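Hypothetical protein (PDB 4H3W) is of unknown function but is a putative secreted protein built from two beta-barrel domains. Local coordinates at residues A[201-206]-A[242-247]; A[212-217]-A[256-261]; A[75-80]-A[193-198]. All blocks are in the same frame, centred on the assembly; numbering follows the deposited sequence. Where two conformers were deposited one is given.

Interaction 1: A[201-206]-A[242-247]; sequences LTPAPE and EMPFDM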
loop_
_atom_site.group_PDB
_atom_site.type_symbol
_atom_site.label_atom_id
_atom_site.label_comp_id
_atom_site.label_asym_id
_atom_site.label_seq_id
_atom_site.Cartn_x
_atom_site.Cartn_y
_atom_site.Cartn_z
ATOM N N LEU A 201 1.082 6.183 -3.348
ATOM C CA LEU A 201 0.697 5.562 -2.120
ATOM C C LEU A 201 -0.116 6.555 -1.286
ATOM O O LEU A 201 0.335 7.017 -0.237
ATOM C CB LEU A 201 1.935 5.007 -1.365
ATOM C CG LEU A 201 2.629 3.864 -2.121
ATOM C CD1 LEU A 201 3.904 3.395 -1.457
ATOM C CD2 LEU A 201 1.686 2.683 -2.260
ATOM N N THR A 202 -1.322 6.856 -1.788
ATOM C CA THR A 202 -2.351 7.601 -1.085
ATOM C C THR A 202 -3.459 6.615 -0.809
ATOM O O THR A 202 -4.219 6.280 -1.723
ATOM C CB THR A 202 -2.869 8.785 -1.917
ATOM O OG1 THR A 202 -1.812 9.677 -2.138
ATOM C CG2 THR A 202 -3.930 9.583 -1.192
ATOM N N PRO A 203 -3.510 6.052 0.397
ATOM C CA PRO A 203 -4.555 5.027 0.653
ATOM C C PRO A 203 -5.997 5.550 0.513
ATOM O O PRO A 203 -6.262 6.692 0.858
ATOM C CB PRO A 203 -4.313 4.624 2.103
ATOM C CG PRO A 203 -2.847 4.994 2.328
ATOM C CD PRO A 203 -2.623 6.243 1.553
ATOM N N ALA A 204 -6.864 4.711 -0.010
ATOM C CA ALA A 204 -8.297 4.922 -0.085
ATOM C C ALA A 204 -8.948 4.207 1.093
ATOM O O ALA A 204 -8.276 3.426 1.755
ATOM C CB ALA A 204 -8.827 4.374 -1.405
ATOM N N PRO A 205 -10.236 4.448 1.345
ATOM C CA PRO A 205 -10.922 3.803 2.503
ATOM C C PRO A 205 -10.774 2.287 2.591
ATOM O O PRO A 205 -10.678 1.761 3.697
ATOM C CB PRO A 205 -12.404 4.217 2.299
ATOM C CG PRO A 205 -12.319 5.509 1.540
ATOM C CD PRO A 205 -11.112 5.413 0.654
ATOM N N GLU A 206 -10.738 1.570 1.471
ATOM C CA GLU A 206 -10.639 0.111 1.515
ATOM C C GLU A 206 -9.213 -0.426 1.739
ATOM O O GLU A 206 -8.983 -1.647 1.807
ATOM C CB GLU A 206 -11.173 -0.513 0.234
ATOM C CG GLU A 206 -12.691 -0.462 0.100
ATOM C CD GLU A 206 -13.164 -1.201 -1.155
ATOM O OE1 GLU A 206 -12.969 -2.442 -1.266
ATOM O OE2 GLU A 206 -13.721 -0.541 -2.043
ATOM N N GLU A 242 1.705 10.220 12.289
ATOM C CA GLU A 242 1.739 11.178 11.184
ATOM C C GLU A 242 1.434 10.519 9.815
ATOM O O GLU A 242 1.302 11.187 8.806
ATOM C CB GLU A 242 3.104 11.832 11.100
ATOM C CG GLU A 242 3.477 12.776 12.239
ATOM C CD GLU A 242 4.965 13.211 12.179
ATOM O OE1 GLU A 242 5.735 12.750 11.323
ATOM O OE2 GLU A 242 5.387 14.013 12.995
HETATM N N MSE A 243 1.293 9.204 9.808
HETATM C CA MSE A 243 1.072 8.459 8.586
HETATM C C MSE A 243 -0.408 8.442 8.250
HETATM O O MSE A 243 -1.252 8.546 9.134
HETATM C CB MSE A 243 1.562 7.021 8.760
HETATM C CG MSE A 243 3.088 6.972 8.775
HETATM SE SE MSE A 243 3.695 5.094 8.962
HETATM C CE MSE A 243 5.199 5.597 10.128
ATOM N N PRO A 244 -0.742 8.250 6.970
ATOM C CA PRO A 244 -2.140 8.303 6.501
ATOM C C PRO A 244 -2.884 6.967 6.621
ATOM O O PRO A 244 -3.460 6.498 5.638
ATOM C CB PRO A 244 -1.950 8.685 5.032
ATOM C CG PRO A 244 -0.703 7.928 4.645
ATOM C CD PRO A 244 0.192 8.045 5.847
ATOM N N PHE A 245 -2.799 6.325 7.792
ATOM C CA PHE A 245 -3.496 5.121 8.111
ATOM C C PHE A 245 -4.099 5.279 9.474
ATOM O O PHE A 245 -3.468 5.841 10.360
ATOM C CB PHE A 245 -2.567 3.890 8.249
ATOM C CG PHE A 245 -1.548 3.737 7.184
ATOM C CD1 PHE A 245 -1.909 3.320 5.926
ATOM C CD2 PHE A 245 -0.206 3.943 7.473
ATOM C CE1 PHE A 245 -0.922 3.130 4.928
ATOM C CE2 PHE A 245 0.768 3.781 6.501
ATOM C CZ PHE A 245 0.415 3.379 5.230
ATOM N N ASP A 246 -5.295 4.745 9.675
ATOM C CA ASP A 246 -5.782 4.467 11.017
ATOM C C ASP A 246 -5.161 3.142 11.493
ATOM O O ASP A 246 -4.773 2.322 10.677
ATOM C CB ASP A 246 -7.293 4.367 11.043
ATOM C CG ASP A 246 -7.975 5.697 10.853
ATOM O OD1 ASP A 246 -7.423 6.774 11.204
ATOM O OD2 ASP A 246 -9.090 5.652 10.324
HETATM N N MSE A 247 -5.010 2.943 12.797
HETATM C CA MSE A 247 -4.361 1.727 13.303
HETATM C C MSE A 247 -5.222 1.103 14.363
HETATM O O MSE A 247 -5.805 1.794 15.204
HETATM C CB MSE A 247 -2.994 2.043 13.900
HETATM C CG MSE A 247 -2.135 2.804 12.897
HETATM SE SE MSE A 247 -0.386 3.164 13.738
HETATM C CE MSE A 247 0.621 3.683 12.094
#
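P203 rests against an inverse gamma turn centred on P244, at the junction of the two beta-barrel domains. The segment 201-206 is the loop that leaves strand 194-200 of one barrel and leads to strand 208-215 of the other, while 242-247 turns into strand 246-254 of the second. Both prolines and F245 are buried. The backbones stay well apart, with 7.1 Å between the CA atoms of P203 and P244, and no hydrogen bond links the segments; ring carbons and one carbonyl oxygen make the contact.

CD of P203 meets the P244 ring, while CG meets both the carbonyl O of P244 and the ring of F245. The CD atom of P203 lies 4.0 Å from CG of P244, the two side chains crossing at about a right angle. CG of P203 approaches the oxygen end of the P244 carbonyl, 3.7 Å from O of P244. The gamma turn bends the chain around this residue, closed by a weak bond from F245 N to M243 O.

F245 supplies the remaining surface. Its CG stands anti to the carbonyl carbon (chi1 -45°), and this rotation carries the phenyl ring back toward P203 although the chain is already heading away into the strand. The ring also meets that of F207, their planes about 30° apart, and F245 touches L301 of strand 294-302. P203 thus sits beside an apolar cluster belonging to the second domain. On its own side, the loop is tied to the first domain by backbone bonds of T202 with T95 and A204 with A93, so the proline bridges two separately anchored pieces. It reaches the phenyl group obliquely through one carbon, CG, at 3.7 Å from CE1 of F245 and 4.1 Å from its CD1.

Interaction 2: A[212-217]-A[256-261]; sequences VERIED and ENNVPV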
loop_
_atom_site.group_PDB
_atom_site.type_symbol
_atom_site.label_atom_id
_atom_site.label_comp_id
_atom_site.label_asym_id
_atom_site.label_seq_id
_atom_site.Cartn_x
_atom_site.Cartn_y
_atom_site.Cartn_z
ATOM N N VAL A 212 4.216 -5.078 11.541
ATOM C CA VAL A 212 4.634 -5.451 12.893
ATOM C C VAL A 212 5.825 -4.612 13.324
ATOM O O VAL A 212 6.820 -4.544 12.606
ATOM C CB VAL A 212 5.041 -6.919 12.986
ATOM C CG1 VAL A 212 5.423 -7.251 14.421
ATOM C CG2 VAL A 212 3.920 -7.825 12.505
ATOM N N GLU A 213 5.727 -3.957 14.475
ATOM C CA GLU A 213 6.841 -3.179 15.017
ATOM C C GLU A 213 7.323 -3.802 16.339
ATOM O O GLU A 213 6.528 -4.185 17.202
ATOM C CB GLU A 213 6.480 -1.704 15.192
ATOM C CG GLU A 213 7.393 -0.894 16.153
ATOM C CD GLU A 213 8.905 -0.823 15.797
ATOM O OE1 GLU A 213 9.374 -1.392 14.760
ATOM O OE2 GLU A 213 9.639 -0.149 16.576
ATOM N N ARG A 214 8.638 -3.949 16.433
ATOM C CA ARG A 214 9.314 -4.637 17.525
ATOM C C ARG A 214 9.890 -3.633 18.502
ATOM O O ARG A 214 10.608 -2.728 18.113
ATOM C CB ARG A 214 10.429 -5.534 16.950
ATOM C CG ARG A 214 11.457 -6.037 17.952
ATOM C CD ARG A 214 10.845 -6.821 19.100
ATOM N NE ARG A 214 10.141 -8.020 18.658
ATOM C CZ ARG A 214 10.615 -9.256 18.720
ATOM N NH1 ARG A 214 11.842 -9.510 19.177
ATOM N NH2 ARG A 214 9.841 -10.260 18.339
ATOM N N ILE A 215 9.532 -3.775 19.774
ATOM C CA ILE A 215 10.221 -3.082 20.852
ATOM C C ILE A 215 11.020 -4.160 21.574
ATOM O O ILE A 215 10.464 -5.025 22.255
ATOM C CB ILE A 215 9.255 -2.344 21.797
ATOM C CG1 ILE A 215 8.422 -1.323 21.015
ATOM C CG2 ILE A 215 10.023 -1.649 22.920
ATOM C CD1 ILE A 215 7.234 -1.925 20.295
ATOM N N GLU A 216 12.331 -4.136 21.334
ATOM C CA GLU A 216 13.287 -5.109 21.822
ATOM C C GLU A 216 13.685 -4.804 23.251
ATOM O O GLU A 216 13.907 -3.664 23.599
ATOM C CB GLU A 216 14.539 -5.066 20.929
ATOM C CG GLU A 216 15.466 -6.260 21.053
ATOM C CD GLU A 216 14.968 -7.504 20.334
ATOM O OE1 GLU A 216 13.934 -7.459 19.660
ATOM O OE2 GLU A 216 15.630 -8.546 20.457
ATOM N N ASP A 217 13.745 -5.829 24.076
ATOM C CA ASP A 217 14.139 -5.696 25.480
ATOM C C ASP A 217 13.259 -4.694 26.250
ATOM O O ASP A 217 13.733 -3.861 26.991
ATOM C CB ASP A 217 15.630 -5.332 25.552
ATOM C CG ASP A 217 16.506 -6.438 25.003
ATOM O OD1 ASP A 217 16.242 -7.613 25.331
ATOM O OD2 ASP A 217 17.441 -6.136 24.246
ATOM N N GLU A 256 12.245 -14.675 25.392
ATOM C CA GLU A 256 13.642 -14.544 24.918
ATOM C C GLU A 256 13.937 -15.328 23.636
ATOM O O GLU A 256 14.904 -15.027 22.948
ATOM C CB GLU A 256 14.635 -14.964 25.995
ATOM C CG GLU A 256 14.530 -16.407 26.453
ATOM C CD GLU A 256 15.467 -16.730 27.620
ATOM O OE1 GLU A 256 16.496 -16.044 27.795
ATOM O OE2 GLU A 256 15.172 -17.682 28.356
ATOM N N ASN A 257 13.106 -16.308 23.312
ATOM C CA ASN A 257 13.230 -17.037 22.043
ATOM C C ASN A 257 12.282 -16.556 20.945
ATOM O O ASN A 257 12.103 -17.230 19.953
ATOM C CB ASN A 257 13.041 -18.525 22.313
ATOM C CG ASN A 257 14.167 -19.099 23.140
ATOM O OD1 ASN A 257 15.341 -18.933 22.799
ATOM N ND2 ASN A 257 13.831 -19.732 24.279
ATOM N N ASN A 258 11.696 -15.375 21.119
ATOM C CA ASN A 258 10.688 -14.846 20.233
ATOM C C ASN A 258 9.520 -15.811 20.049
ATOM O O ASN A 258 9.015 -15.957 18.951
ATOM C CB ASN A 258 11.343 -14.446 18.896
ATOM C CG ASN A 258 12.274 -13.256 19.058
ATOM O OD1 ASN A 258 11.829 -12.180 19.441
ATOM N ND2 ASN A 258 13.563 -13.439 18.785
ATOM N N VAL A 259 9.120 -16.471 21.139
ATOM C CA VAL A 259 7.891 -17.226 21.214
ATOM C C VAL A 259 6.845 -16.420 22.030
ATOM O O VAL A 259 7.169 -15.904 23.092
ATOM C CB VAL A 259 8.100 -18.575 21.907
ATOM C CG1 VAL A 259 6.792 -19.373 21.957
ATOM C CG2 VAL A 259 9.191 -19.386 21.199
ATOM N N PRO A 260 5.593 -16.336 21.555
ATOM C CA PRO A 260 4.639 -15.496 22.274
ATOM C C PRO A 260 4.366 -16.003 23.671
ATOM O O PRO A 260 4.298 -17.175 23.879
ATOM C CB PRO A 260 3.365 -15.604 21.419
ATOM C CG PRO A 260 3.895 -15.805 20.031
ATOM C CD PRO A 260 5.059 -16.749 20.240
ATOM N N VAL A 261 4.262 -15.087 24.625
ATOM C CA VAL A 261 3.740 -15.391 25.931
ATOM C C VAL A 261 2.230 -15.552 25.719
ATOM O O VAL A 261 1.658 -14.851 24.869
ATOM C CB VAL A 261 4.106 -14.271 26.940
ATOM C CG1 VAL A 261 3.398 -14.482 28.263
ATOM C CG2 VAL A 261 5.628 -14.192 27.143
HETATM O O HOH W 1 14.842 -11.057 19.613
#
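N258 in the loop 256-261 receives the guanidinium of R214, which projects from strand 208-215, an outermost strand of an antiparallel sheet in the second barrel. The loop follows strand 246-254 and opens with an Asx turn, in which D255 OD1 accepts from the backbone N of N257; the side chain of E256 meanwhile lies on R293. After N257 the chain reaches N258, whose side chain points toward R214. There OD1 is held end-on by two nitrogens, NH1 of R214 at 2.7 Å and NH2 of R214 at 3.0 Å. The NH1 bond is the straighter (149° at the hydrogen), and NH2 comes from above the carbonyl plane of the amide. Guanidinium and amide planes are 32° apart, yet OD1 lies close to the guanidinium plane.

The arginine chain, bent at chi2 and chi3, is further fixed by a salt bridge from NE to D296. A leucine in place of R214 would probably leave N258 OD1 without its NH1 and NH2 donors, and E216 and D296 without this positive partner. Beyond N258, the backbone N of V259 also bonds to D255 OD1, P260 packs on V252 and M254, and V261 returns to backbone pairing with I253. E216 adds to the contact: its OE1 takes NH1 of R214 in a salt bridge at 3.0 Å, and its OE2 accepts from a water 2.8 Å away, which in turn accepts from N258 ND2 at 2.8 Å.

Interaction 3: A[75-80]-A[193-198]; sequences EDITTG and LRYAVE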
loop_
_atom_site.group_PDB
_atom_site.type_symbol
_atom_site.label_atom_id
_atom_site.label_comp_id
_atom_site.label_asym_id
_atom_site.label_seq_id
_atom_site.Cartn_x
_atom_site.Cartn_y
_atom_site.Cartn_z
ATOM N N GLU A 75 1.671 -5.066 -24.045
ATOM C CA GLU A 75 2.839 -5.076 -23.187
ATOM C C GLU A 75 2.492 -5.795 -21.910
ATOM O O GLU A 75 1.400 -5.639 -21.392
ATOM C CB GLU A 75 3.319 -3.642 -22.924
ATOM C CG GLU A 75 4.463 -3.490 -21.920
ATOM C CD GLU A 75 5.864 -3.750 -22.479
ATOM O OE1 GLU A 75 6.025 -4.174 -23.646
ATOM O OE2 GLU A 75 6.830 -3.516 -21.715
ATOM N N ASP A 76 3.421 -6.626 -21.443
ATOM C CA ASP A 76 3.360 -7.246 -20.141
ATOM C C ASP A 76 4.319 -6.519 -19.244
ATOM O O ASP A 76 5.490 -6.391 -19.552
ATOM C CB ASP A 76 3.752 -8.722 -20.197
ATOM C CG ASP A 76 2.778 -9.543 -20.979
ATOM O OD1 ASP A 76 1.657 -9.784 -20.474
ATOM O OD2 ASP A 76 3.127 -9.952 -22.107
ATOM N N ILE A 77 3.812 -6.049 -18.117
ATOM C CA ILE A 77 4.600 -5.338 -17.150
ATOM C C ILE A 77 4.773 -6.290 -15.983
ATOM O O ILE A 77 3.786 -6.742 -15.401
ATOM C CB ILE A 77 3.878 -4.058 -16.691
ATOM C CG1 ILE A 77 3.426 -3.233 -17.887
ATOM C CG2 ILE A 77 4.759 -3.229 -15.756
ATOM C CD1 ILE A 77 2.597 -2.032 -17.519
ATOM N N THR A 78 6.019 -6.586 -15.629
ATOM C CA THR A 78 6.308 -7.334 -14.401
ATOM C C THR A 78 6.194 -6.430 -13.164
ATOM O O THR A 78 6.875 -5.415 -13.077
ATOM C CB THR A 78 7.711 -7.970 -14.468
ATOM O OG1 THR A 78 7.743 -8.883 -15.554
ATOM C CG2 THR A 78 8.044 -8.742 -13.181
ATOM N N THR A 79 5.341 -6.796 -12.202
ATOM C CA THR A 79 5.142 -5.959 -10.984
ATOM C C THR A 79 5.207 -6.799 -9.726
ATOM O O THR A 79 4.553 -6.496 -8.732
ATOM C CB THR A 79 3.814 -5.148 -11.033
ATOM O OG1 THR A 79 2.658 -6.001 -10.930
ATOM C CG2 THR A 79 3.753 -4.367 -12.335
ATOM N N GLY A 80 6.028 -7.851 -9.766
ATOM C CA GLY A 80 6.141 -8.793 -8.651
ATOM C C GLY A 80 6.763 -8.223 -7.395
ATOM O O GLY A 80 6.620 -8.807 -6.313
ATOM N N LEU A 193 4.991 4.686 -28.922
ATOM C CA LEU A 193 3.912 4.481 -27.982
ATOM C C LEU A 193 4.443 4.230 -26.560
ATOM O O LEU A 193 4.895 3.136 -26.255
ATOM C CB LEU A 193 3.062 3.321 -28.485
ATOM C CG LEU A 193 1.636 3.177 -27.979
ATOM C CD1 LEU A 193 0.908 4.507 -27.847
ATOM C CD2 LEU A 193 0.905 2.247 -28.936
ATOM N N ARG A 194 4.376 5.251 -25.697
ATOM C CA ARG A 194 5.023 5.223 -24.386
ATOM C C ARG A 194 3.987 5.181 -23.279
ATOM O O ARG A 194 3.059 5.990 -23.281
ATOM C CB ARG A 194 5.891 6.468 -24.172
ATOM C CG ARG A 194 7.244 6.487 -24.882
ATOM C CD ARG A 194 7.639 7.924 -25.200
ATOM N NE ARG A 194 6.872 8.433 -26.347
ATOM C CZ ARG A 194 6.441 9.693 -26.525
ATOM N NH1 ARG A 194 6.671 10.661 -25.626
ATOM N NH2 ARG A 194 5.752 9.985 -27.629
ATOM N N TYR A 195 4.141 4.260 -22.335
ATOM C CA TYR A 195 3.207 4.179 -21.199
ATOM C C TYR A 195 3.851 4.495 -19.852
ATOM O O TYR A 195 5.065 4.372 -19.676
ATOM C CB TYR A 195 2.582 2.780 -21.135
ATOM C CG TYR A 195 3.550 1.715 -20.717
ATOM C CD1 TYR A 195 3.734 1.403 -19.383
ATOM C CD2 TYR A 195 4.286 1.015 -21.657
ATOM C CE1 TYR A 195 4.653 0.431 -18.996
ATOM C CE2 TYR A 195 5.180 0.027 -21.280
ATOM C CZ TYR A 195 5.357 -0.275 -19.963
ATOM O OH TYR A 195 6.264 -1.260 -19.612
ATOM N N ALA A 196 2.998 4.767 -18.861
ATOM C CA ALA A 196 3.437 4.974 -17.518
ATOM C C ALA A 196 2.263 4.582 -16.615
ATOM O O ALA A 196 1.167 5.071 -16.823
ATOM C CB ALA A 196 3.845 6.423 -17.298
ATOM N N VAL A 197 2.480 3.586 -15.768
ATOM C CA VAL A 197 1.541 3.172 -14.738
ATOM C C VAL A 197 2.069 3.787 -13.474
ATOM O O VAL A 197 3.202 3.527 -13.094
ATOM C CB VAL A 197 1.462 1.644 -14.626
ATOM C CG1 VAL A 197 0.524 1.198 -13.479
ATOM C CG2 VAL A 197 1.027 1.053 -15.962
ATOM N N GLU A 198 1.275 4.648 -12.841
ATOM C CA GLU A 198 1.694 5.331 -11.643
ATOM C C GLU A 198 0.756 4.981 -10.500
ATOM O O GLU A 198 -0.461 5.116 -10.630
ATOM C CB GLU A 198 1.732 6.835 -11.901
ATOM C CG GLU A 198 2.252 7.599 -10.711
ATOM C CD GLU A 198 2.548 9.073 -10.985
ATOM O OE1 GLU A 198 3.018 9.429 -12.098
ATOM O OE2 GLU A 198 2.307 9.866 -10.052
#
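Y195 carries its CG between the backbone N and the carbonyl carbon (chi1 70°), a rotation that sends the phenol across the barrel interior toward E75 and I77. E75 answers with CG anti to its own N (chi1 174°) and a bend at chi2, which brings its chain across the phenol end at about a right angle. The contact joins two antiparallel sheets of the first beta-barrel domain: strand 194-200 belongs to one and strand 71-76 to the other, the nearest CA atoms, of I77 and V197, 9.4 Å apart, so that side chains alone span the gap.

E75 and I77 meet different carbons of the tyrosine ring, both obliquely. The methylene CG of E75 lies 3.6 Å from CE2 of Y195, and OE2 of E75 comes to 3.1 Å from the phenol OH, the carboxylate plane turned 49° from the ring. I77 arrives from the direction opposite to the tyrosine. L173 of strand 172-177 touches both I77 and Y195. The CD1 methyl of I77 lies 3.5 Å from CE1 of Y195 and 3.8 Å from CG2 of V197.

How the interactions relate
Along the chain interaction 3 closes first, and its second segment, 193-198, runs through strand 194-200 almost directly into 201-206 of interaction 1. Interactions 1 and 2 then interleave, their segments alternating along the chain, and both reach the sheet containing strands 208-215 and 246-254. Interaction 1 lies near the middle of the elongated chain, with its centre about 26 Å from that of interaction 2 and about 25 Å from that of interaction 3. The outer two are about 40 Å apart between centres, on opposite sides of the chain's centre. Thus one contact joins sheets inside the first domain, one lies at the domain junction, and one ties a surface loop to an outermost strand within the second.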